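Local coordinates for cellulose biosynthesis protein BcsG (Salmonella typhimurium LT2, PDB 5OLT), which is required for cellulose biosynthesis as a membrane subunit of the cellulose synthase, here represented by its zinc-binding extramembrane domain of the alkaline phosphatase family, at residues F95-A105 with V262-A270; P58-L69 with R209-H220. All coordinates share one frame; numbering follows the deposited sequence. Where two conformers were deposited one is given.

Interaction 1 of 2, residues F95-A105 with V262-A270; sequences FNSGTSYSGPA and VVVPEHGGA. With ZN (zinc ion), chain B.
Ser-100 and His-267 approach to 5.1 Å between CA atoms, as do Ala-105 and Glu-266, yet no hydrogen bond joins 95-105 to 262-270; the chain after strand 259-265 meets the loop around Ser-100 and the first turn of helix 102-110. The contact belongs to the zinc site of an alkaline-phosphatase-type fold, with the metal as the main bond between the two segments. Ser-102 OG, in that turn, binds zinc at 2.0 Å; Glu-266 OE1 does so at 1.9 Å and His-267 NE2 at 2.1 Å. Cys-67 and a more distant water complete the set. Ser-102 OG and Glu-266 CG both stand beside the backbone N and anti to the carbonyl carbon (chi1 -56° and -62°), and the glutamate chain then runs extended to the metal, giving zinc one carboxylate oxygen while OE2 takes a hydrogen bond from Asn-215. Ala-105 CB packs against the root of that glutamate, 3.6 Å from Glu-266 CB. Besides the zinc bond at NE2, the imidazole of His-267 is oriented by Ser-100 O, which lies over one ring face, offset toward the rim, and by ND1, the other ring nitrogen, donating to Gly-268 O near the ring plane, although the donor stands 43° out of the carbonyl plane. Away from the metal, Phe-95 CE1 meets one conformer of Val-264 at CG2 (3.7 Å), reaching across strand 291-299, which separates their strands. Between these two zones Ser-97 OG turns back on its own loop and donates to Thr-99 O at 2.9 Å, while Ser-97 CB abuts Glu-266 O at 3.1 Å.

Interaction 2 of 2, residues P58-L69 with R209-H220; sequences PFDLLVINICSL and RSATFFNLLPLH. With ZN (zinc ion), chain B.
Two neighbouring parallel strands of the central mixed sheet, 60-66 and 210-216, pair here; their axes come within 4.6 Å, with N-to-C directions 7° apart, and the first leads into Cys-67, a zinc ligand just past its C-terminal end. Regular bonds alternate between the chains, from Leu-61 N to Ser-210 O through Cys-67 N to Leu-216 O. At the N-terminal end Ser-210 OG donates to Asp-60 OD1 at 2.7 Å, arriving 63° out of the carboxylate plane; Asp-60 OD2 forms a salt bridge with Arg-257. Water 2 extends this polar end by bonding Leu-61 O, Ser-210 OG and Thr-212 OG1, which also hydrogen-bonds Trp-198 NE1. Farther along, Leu-216 CD1 sits over the centre of the Phe-214 ring, 3.5 Å above its plane, and also touches Ile-64 CG2 at 3.6 Å. Beyond the strands, Cys-67 SG lies anti to the backbone N (chi1 -179°) and binds zinc at 2.3 Å. The same sulfur meets the edge of the His-220 ring, 3.7 Å from CD2. Water 3 joins the turn 217-220 to the strand ends, donating to Cys-67 O and Leu-216 O and accepting from Leu-219 N. Helix 191-203 packs on the sheet face bearing Phe-214, whereas helix 102-110 lies on the face of Val-63, Asn-65 and Phe-213; strands 142-147 and 259-265 flank the pair.

In the fold
Interactions 1 and 2 have centres about 13 Å apart and share one zinc ion and one mixed sheet. Along the chain their segments alternate, 58-69, 95-105, 209-220, 262-270; three of the four give zinc ligands, while 209-220 contributes Asn-215 in the second shell, bonded to Glu-266 OE2. Strand 60-66 is the common neighbour, lying between 210-216 and 259-265. It links the two contacts through probable hydrogen bonds, Ile-64 N to Val-262 O at 2.7 Å and Glu-266 N to Ile-66 O at 2.9 Å. Both contacts are buried, and the metal site gathers where strands 60-66 and 259-265 end and helix 102-110 begins, as in metalloenzymes of the alkaline phosphatase family.

Interaction 1 of 2, residues F95-A105 with V262-A270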
# COMPACT_ATOMS: atom_id res chain seq x y z
N PHE A 95 7.68 3.77 -3.89
CA PHE A 95 6.91 2.62 -3.42
C PHE A 95 6.27 1.96 -4.63
O PHE A 95 5.55 2.61 -5.38
CB PHE A 95 5.81 3.10 -2.46
CG PHE A 95 5.12 1.99 -1.75
CD1 PHE A 95 4.10 1.22 -2.40
CD2 PHE A 95 5.49 1.64 -0.46
CE1 PHE A 95 3.47 0.19 -1.73
CE2 PHE A 95 4.83 0.64 0.21
CZ PHE A 95 3.84 -0.10 -0.41
N ASN A 96 6.55 0.67 -4.80
CA ASN A 96 6.03 -0.07 -5.96
C ASN A 96 4.84 -0.91 -5.55
O ASN A 96 4.91 -1.71 -4.63
CB ASN A 96 7.12 -0.96 -6.52
CG ASN A 96 6.72 -1.59 -7.83
OD1 ASN A 96 6.48 -0.85 -8.80
ND2 ASN A 96 6.62 -2.92 -7.87
N SER A 97 3.74 -0.76 -6.29
CA SER A 97 2.51 -1.49 -5.92
C SER A 97 2.51 -2.96 -6.37
O SER A 97 1.67 -3.73 -5.91
CB SER A 97 1.27 -0.80 -6.50
OG SER A 97 1.26 -0.95 -7.90
N GLY A 98 3.45 -3.34 -7.22
CA GLY A 98 3.61 -4.76 -7.59
C GLY A 98 2.66 -5.29 -8.65
O GLY A 98 2.81 -6.45 -9.01
N THR A 99 1.70 -4.46 -9.11
CA THR A 99 0.65 -4.92 -10.04
C THR A 99 -0.13 -3.73 -10.49
O THR A 99 -0.03 -2.63 -9.89
CB THR A 99 -0.27 -5.94 -9.33
OG1 THR A 99 -1.26 -6.41 -10.26
CG2 THR A 99 -0.97 -5.31 -8.11
N SER A 100 -0.90 -3.91 -11.57
CA SER A 100 -1.76 -2.82 -12.02
C SER A 100 -3.25 -3.15 -11.94
O SER A 100 -4.04 -2.35 -12.47
CB SER A 100 -1.36 -2.33 -13.39
OG SER A 100 -1.38 -3.37 -14.35
N TYR A 101 -3.61 -4.24 -11.25
CA TYR A 101 -5.02 -4.61 -11.08
C TYR A 101 -5.42 -4.58 -9.62
O TYR A 101 -4.59 -4.83 -8.74
CB TYR A 101 -5.29 -6.01 -11.65
CG TYR A 101 -5.15 -6.13 -13.17
CD1 TYR A 101 -5.53 -5.10 -14.04
CD2 TYR A 101 -4.72 -7.33 -13.72
CE1 TYR A 101 -5.43 -5.25 -15.43
CE2 TYR A 101 -4.66 -7.52 -15.10
CZ TYR A 101 -5.01 -6.47 -15.95
OH TYR A 101 -4.91 -6.71 -17.32
N SER A 102 -6.71 -4.30 -9.36
CA SER A 102 -7.16 -4.07 -8.00
C SER A 102 -7.11 -5.29 -7.10
O SER A 102 -6.63 -5.21 -5.96
CB SER A 102 -8.61 -3.57 -8.02
OG SER A 102 -8.75 -2.41 -8.83
N GLY A 103 -7.60 -6.44 -7.60
CA GLY A 103 -7.64 -7.65 -6.77
C GLY A 103 -6.26 -8.07 -6.30
O GLY A 103 -6.02 -8.20 -5.10
N PRO A 104 -5.32 -8.23 -7.24
CA PRO A 104 -3.98 -8.62 -6.82
C PRO A 104 -3.33 -7.57 -5.92
O PRO A 104 -2.57 -7.94 -5.03
CB PRO A 104 -3.22 -8.75 -8.13
CG PRO A 104 -4.21 -8.75 -9.20
CD PRO A 104 -5.53 -8.30 -8.70
N ALA A 105 -3.61 -6.27 -6.14
CA ALA A 105 -3.04 -5.25 -5.26
C ALA A 105 -3.49 -5.41 -3.84
O ALA A 105 -2.68 -5.29 -2.91
CB ALA A 105 -3.40 -3.87 -5.75
N VAL A 262 -2.19 4.53 7.46
CA VAL A 262 -1.34 4.18 6.32
C VAL A 262 -2.16 4.39 5.06
O VAL A 262 -3.23 3.80 4.94
CB VAL A 262 -0.87 2.71 6.38
CG1 VAL A 262 -0.01 2.40 5.14
CG2 VAL A 262 -0.12 2.47 7.68
N VAL A 263 -1.67 5.24 4.16
CA VAL A 263 -2.32 5.43 2.88
C VAL A 263 -1.47 4.69 1.86
O VAL A 263 -0.28 4.99 1.73
CB VAL A 263 -2.39 6.93 2.52
CG1 VAL A 263 -2.88 7.10 1.07
CG2 VAL A 263 -3.32 7.61 3.49
N VAL A 264 -2.05 3.74 1.12
CA VAL A 264 -1.26 2.98 0.13
C VAL A 264 -2.16 2.66 -1.05
O VAL A 264 -3.13 1.88 -0.94
CB VAL A 264 -0.65 1.72 0.76
CG1 VAL A 264 -1.69 0.95 1.57
CG2 VAL A 264 0.10 0.83 -0.24
N PRO A 265 -1.90 3.32 -2.16
CA PRO A 265 -2.72 3.05 -3.36
C PRO A 265 -2.48 1.65 -3.90
O PRO A 265 -1.42 1.05 -3.69
CB PRO A 265 -2.25 4.08 -4.37
CG PRO A 265 -1.65 5.16 -3.51
CD PRO A 265 -0.98 4.45 -2.38
N GLU A 266 -3.51 1.14 -4.58
CA GLU A 266 -3.40 -0.19 -5.21
C GLU A 266 -2.50 -0.18 -6.43
O GLU A 266 -1.78 -1.16 -6.69
CB GLU A 266 -4.77 -0.58 -5.77
CG GLU A 266 -5.94 -0.74 -4.82
CD GLU A 266 -7.22 -0.92 -5.61
OE1 GLU A 266 -7.11 -0.97 -6.86
OE2 GLU A 266 -8.30 -1.00 -5.01
N HIS A 267 -2.61 0.88 -7.24
CA HIS A 267 -2.00 0.99 -8.59
C HIS A 267 -2.52 2.29 -9.15
O HIS A 267 -3.55 2.82 -8.66
CB HIS A 267 -2.47 -0.19 -9.53
CG HIS A 267 -3.97 -0.22 -9.73
ND1 HIS A 267 -4.62 0.64 -10.60
CD2 HIS A 267 -4.93 -0.93 -9.10
CE1 HIS A 267 -5.93 0.48 -10.47
NE2 HIS A 267 -6.15 -0.48 -9.58
N GLY A 268 -1.87 2.76 -10.20
CA GLY A 268 -2.31 3.98 -10.85
C GLY A 268 -3.51 3.84 -11.75
O GLY A 268 -3.90 2.74 -12.16
N GLY A 269 -4.08 4.98 -12.12
CA GLY A 269 -5.24 5.02 -13.04
C GLY A 269 -4.88 5.16 -14.50
O GLY A 269 -5.75 5.22 -15.35
N ALA A 270 -3.57 5.22 -14.78
CA ALA A 270 -3.08 5.36 -16.16
C ALA A 270 -3.66 6.67 -16.76
O ALA A 270 -4.03 6.72 -17.94
CB ALA A 270 -3.40 4.12 -17.02
ZN ZN B . -7.96 -0.60 -8.54
O HOH W 1 -9.08 -0.94 -10.75

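Interaction 2 of 2, residues P58-L69 with R209-H220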
# COMPACT_ATOMS: atom_id res chain seq x y z
N PRO A 58 -2.82 0.52 23.72
CA PRO A 58 -3.79 0.31 22.62
C PRO A 58 -3.79 1.49 21.65
O PRO A 58 -3.60 2.65 22.04
CB PRO A 58 -5.14 0.24 23.34
CG PRO A 58 -4.82 -0.08 24.76
CD PRO A 58 -3.51 0.56 25.03
N PHE A 59 -3.97 1.17 20.39
CA PHE A 59 -4.18 2.18 19.36
C PHE A 59 -4.92 1.52 18.20
O PHE A 59 -5.07 0.28 18.19
CB PHE A 59 -2.84 2.77 18.88
CG PHE A 59 -1.98 1.81 18.07
CD1 PHE A 59 -1.19 0.84 18.71
CD2 PHE A 59 -1.99 1.85 16.67
CE1 PHE A 59 -0.41 -0.04 17.97
CE2 PHE A 59 -1.17 0.98 15.93
CZ PHE A 59 -0.38 0.03 16.58
N ASP A 60 -5.37 2.34 17.25
CA ASP A 60 -6.04 1.85 16.04
C ASP A 60 -5.16 2.02 14.81
O ASP A 60 -4.52 3.07 14.64
CB ASP A 60 -7.34 2.61 15.80
CG ASP A 60 -8.33 2.46 16.92
OD1 ASP A 60 -8.44 1.34 17.45
OD2 ASP A 60 -9.03 3.47 17.24
N LEU A 61 -5.08 0.97 13.99
CA LEU A 61 -4.44 1.02 12.66
C LEU A 61 -5.53 1.19 11.61
O LEU A 61 -6.52 0.45 11.62
CB LEU A 61 -3.63 -0.27 12.39
CG LEU A 61 -3.12 -0.40 10.95
CD1 LEU A 61 -2.03 0.62 10.67
CD2 LEU A 61 -2.55 -1.78 10.66
N LEU A 62 -5.35 2.16 10.72
CA LEU A 62 -6.34 2.35 9.63
C LEU A 62 -5.55 2.35 8.33
O LEU A 62 -4.69 3.22 8.13
CB LEU A 62 -7.07 3.68 9.83
CG LEU A 62 -7.97 4.13 8.69
CD1 LEU A 62 -9.07 3.12 8.38
CD2 LEU A 62 -8.56 5.49 9.02
N VAL A 63 -5.79 1.36 7.47
CA VAL A 63 -5.11 1.26 6.18
C VAL A 63 -6.08 1.73 5.10
O VAL A 63 -7.18 1.16 4.95
CB VAL A 63 -4.64 -0.18 5.90
CG1 VAL A 63 -4.01 -0.31 4.52
CG2 VAL A 63 -3.66 -0.63 6.96
N ILE A 64 -5.69 2.77 4.37
CA ILE A 64 -6.55 3.42 3.38
C ILE A 64 -5.97 3.04 2.01
O ILE A 64 -4.91 3.54 1.60
CB ILE A 64 -6.54 4.96 3.60
CG1 ILE A 64 -7.14 5.29 4.98
CG2 ILE A 64 -7.28 5.68 2.48
CD1 ILE A 64 -7.13 6.76 5.32
N ASN A 65 -6.65 2.11 1.30
CA ASN A 65 -6.14 1.51 0.08
C ASN A 65 -6.94 2.08 -1.09
O ASN A 65 -8.14 1.87 -1.20
CB ASN A 65 -6.30 -0.02 0.23
CG ASN A 65 -5.75 -0.80 -0.93
OD1 ASN A 65 -4.62 -0.55 -1.42
ND2 ASN A 65 -6.52 -1.78 -1.36
N ILE A 66 -6.26 2.88 -1.92
CA ILE A 66 -6.94 3.73 -2.91
C ILE A 66 -6.72 3.20 -4.31
O ILE A 66 -5.58 3.09 -4.76
CB ILE A 66 -6.42 5.18 -2.83
CG1 ILE A 66 -6.64 5.76 -1.41
CG2 ILE A 66 -7.07 6.06 -3.92
CD1 ILE A 66 -5.94 7.08 -1.17
N CYS A 67 -7.82 2.90 -5.00
CA CYS A 67 -7.73 2.47 -6.40
C CYS A 67 -7.28 3.64 -7.29
O CYS A 67 -7.73 4.76 -7.10
CB CYS A 67 -9.12 1.94 -6.84
SG CYS A 67 -9.22 1.30 -8.55
N SER A 68 -6.43 3.34 -8.29
CA SER A 68 -6.21 4.27 -9.41
C SER A 68 -5.56 5.60 -9.01
O SER A 68 -6.04 6.67 -9.41
CB SER A 68 -7.52 4.49 -10.20
OG SER A 68 -7.99 3.25 -10.72
N LEU A 69 -4.44 5.51 -8.29
CA LEU A 69 -3.70 6.68 -7.83
C LEU A 69 -2.21 6.34 -7.84
O LEU A 69 -1.74 5.60 -6.96
CB LEU A 69 -4.17 7.07 -6.41
CG LEU A 69 -3.38 8.26 -5.80
CD1 LEU A 69 -3.56 9.50 -6.65
CD2 LEU A 69 -3.90 8.49 -4.38
N ARG A 209 -7.99 -1.84 20.82
CA ARG A 209 -7.10 -1.85 19.67
C ARG A 209 -7.78 -2.51 18.51
O ARG A 209 -8.49 -3.50 18.64
CB ARG A 209 -5.69 -2.37 19.95
CG ARG A 209 -5.62 -3.73 20.51
CD ARG A 209 -4.20 -4.20 20.80
NE ARG A 209 -3.26 -3.50 21.69
CZ ARG A 209 -3.28 -3.52 23.03
NH1 ARG A 209 -4.29 -4.10 23.67
NH2 ARG A 209 -2.32 -2.93 23.73
N SER A 210 -7.58 -1.90 17.35
CA SER A 210 -8.28 -2.36 16.15
C SER A 210 -7.43 -2.10 14.93
O SER A 210 -6.56 -1.26 14.95
CB SER A 210 -9.63 -1.69 15.99
OG SER A 210 -9.50 -0.32 15.62
N ALA A 211 -7.73 -2.84 13.87
CA ALA A 211 -7.02 -2.71 12.60
C ALA A 211 -8.07 -2.80 11.52
O ALA A 211 -8.80 -3.78 11.44
CB ALA A 211 -5.98 -3.81 12.44
N THR A 212 -8.13 -1.77 10.68
CA THR A 212 -9.15 -1.63 9.66
C THR A 212 -8.51 -1.56 8.29
O THR A 212 -7.57 -0.78 8.07
CB THR A 212 -9.98 -0.35 9.91
OG1 THR A 212 -10.61 -0.48 11.17
CG2 THR A 212 -11.04 -0.16 8.86
N PHE A 213 -9.05 -2.35 7.36
CA PHE A 213 -8.73 -2.28 5.94
C PHE A 213 -9.86 -1.54 5.24
O PHE A 213 -11.02 -1.98 5.28
CB PHE A 213 -8.57 -3.69 5.37
CG PHE A 213 -8.19 -3.71 3.92
CD1 PHE A 213 -6.91 -3.30 3.55
CD2 PHE A 213 -9.09 -4.11 2.95
CE1 PHE A 213 -6.53 -3.33 2.20
CE2 PHE A 213 -8.73 -4.12 1.56
CZ PHE A 213 -7.45 -3.71 1.22
N PHE A 214 -9.51 -0.42 4.60
CA PHE A 214 -10.50 0.43 3.95
C PHE A 214 -10.15 0.57 2.47
O PHE A 214 -9.06 1.07 2.16
CB PHE A 214 -10.51 1.80 4.65
CG PHE A 214 -11.42 2.87 4.05
CD1 PHE A 214 -12.55 2.58 3.24
CD2 PHE A 214 -11.13 4.23 4.31
CE1 PHE A 214 -13.35 3.59 2.73
CE2 PHE A 214 -11.95 5.23 3.80
CZ PHE A 214 -13.05 4.93 3.01
N ASN A 215 -11.03 0.10 1.56
CA ASN A 215 -10.75 0.20 0.13
C ASN A 215 -11.66 1.25 -0.52
O ASN A 215 -12.86 1.29 -0.27
CB ASN A 215 -10.90 -1.16 -0.57
CG ASN A 215 -10.54 -1.09 -2.02
OD1 ASN A 215 -11.41 -0.95 -2.88
ND2 ASN A 215 -9.23 -1.19 -2.32
N LEU A 216 -11.05 2.13 -1.32
CA LEU A 216 -11.69 3.31 -1.91
C LEU A 216 -11.63 3.30 -3.42
O LEU A 216 -10.54 3.23 -3.98
CB LEU A 216 -10.99 4.62 -1.44
CG LEU A 216 -11.05 4.95 0.02
CD1 LEU A 216 -10.06 4.09 0.79
CD2 LEU A 216 -10.73 6.42 0.23
N LEU A 217 -12.78 3.48 -4.05
CA LEU A 217 -12.93 3.44 -5.49
C LEU A 217 -13.20 4.77 -6.26
O LEU A 217 -13.39 4.72 -7.47
CB LEU A 217 -14.16 2.50 -5.76
CG LEU A 217 -14.21 1.75 -7.07
CD1 LEU A 217 -13.04 0.77 -7.15
CD2 LEU A 217 -15.54 1.03 -7.22
N PRO A 218 -13.19 5.96 -5.60
CA PRO A 218 -13.69 7.11 -6.38
C PRO A 218 -12.86 7.48 -7.60
O PRO A 218 -13.40 8.08 -8.54
CB PRO A 218 -13.69 8.25 -5.36
CG PRO A 218 -12.59 7.89 -4.42
CD PRO A 218 -12.73 6.39 -4.26
N LEU A 219 -11.57 7.13 -7.61
CA LEU A 219 -10.70 7.54 -8.72
C LEU A 219 -10.74 6.54 -9.87
O LEU A 219 -10.11 6.76 -10.88
CB LEU A 219 -9.26 7.73 -8.23
CG LEU A 219 -9.15 8.71 -7.06
CD1 LEU A 219 -7.66 8.88 -6.73
CD2 LEU A 219 -9.84 10.06 -7.30
N HIS A 220 -11.51 5.44 -9.73
CA HIS A 220 -11.59 4.48 -10.83
C HIS A 220 -12.22 5.11 -12.07
O HIS A 220 -13.13 5.91 -11.98
CB HIS A 220 -12.41 3.27 -10.41
CG HIS A 220 -12.30 2.09 -11.35
ND1 HIS A 220 -12.86 2.08 -12.63
CD2 HIS A 220 -11.71 0.89 -11.20
CE1 HIS A 220 -12.64 0.90 -13.19
NE2 HIS A 220 -11.95 0.16 -12.34
ZN ZN B . -7.96 -0.60 -8.54
O HOH W 2 -8.94 0.45 13.08
O HOH W 3 -10.07 5.41 -5.85
O HOH W 1 -9.08 -0.94 -10.75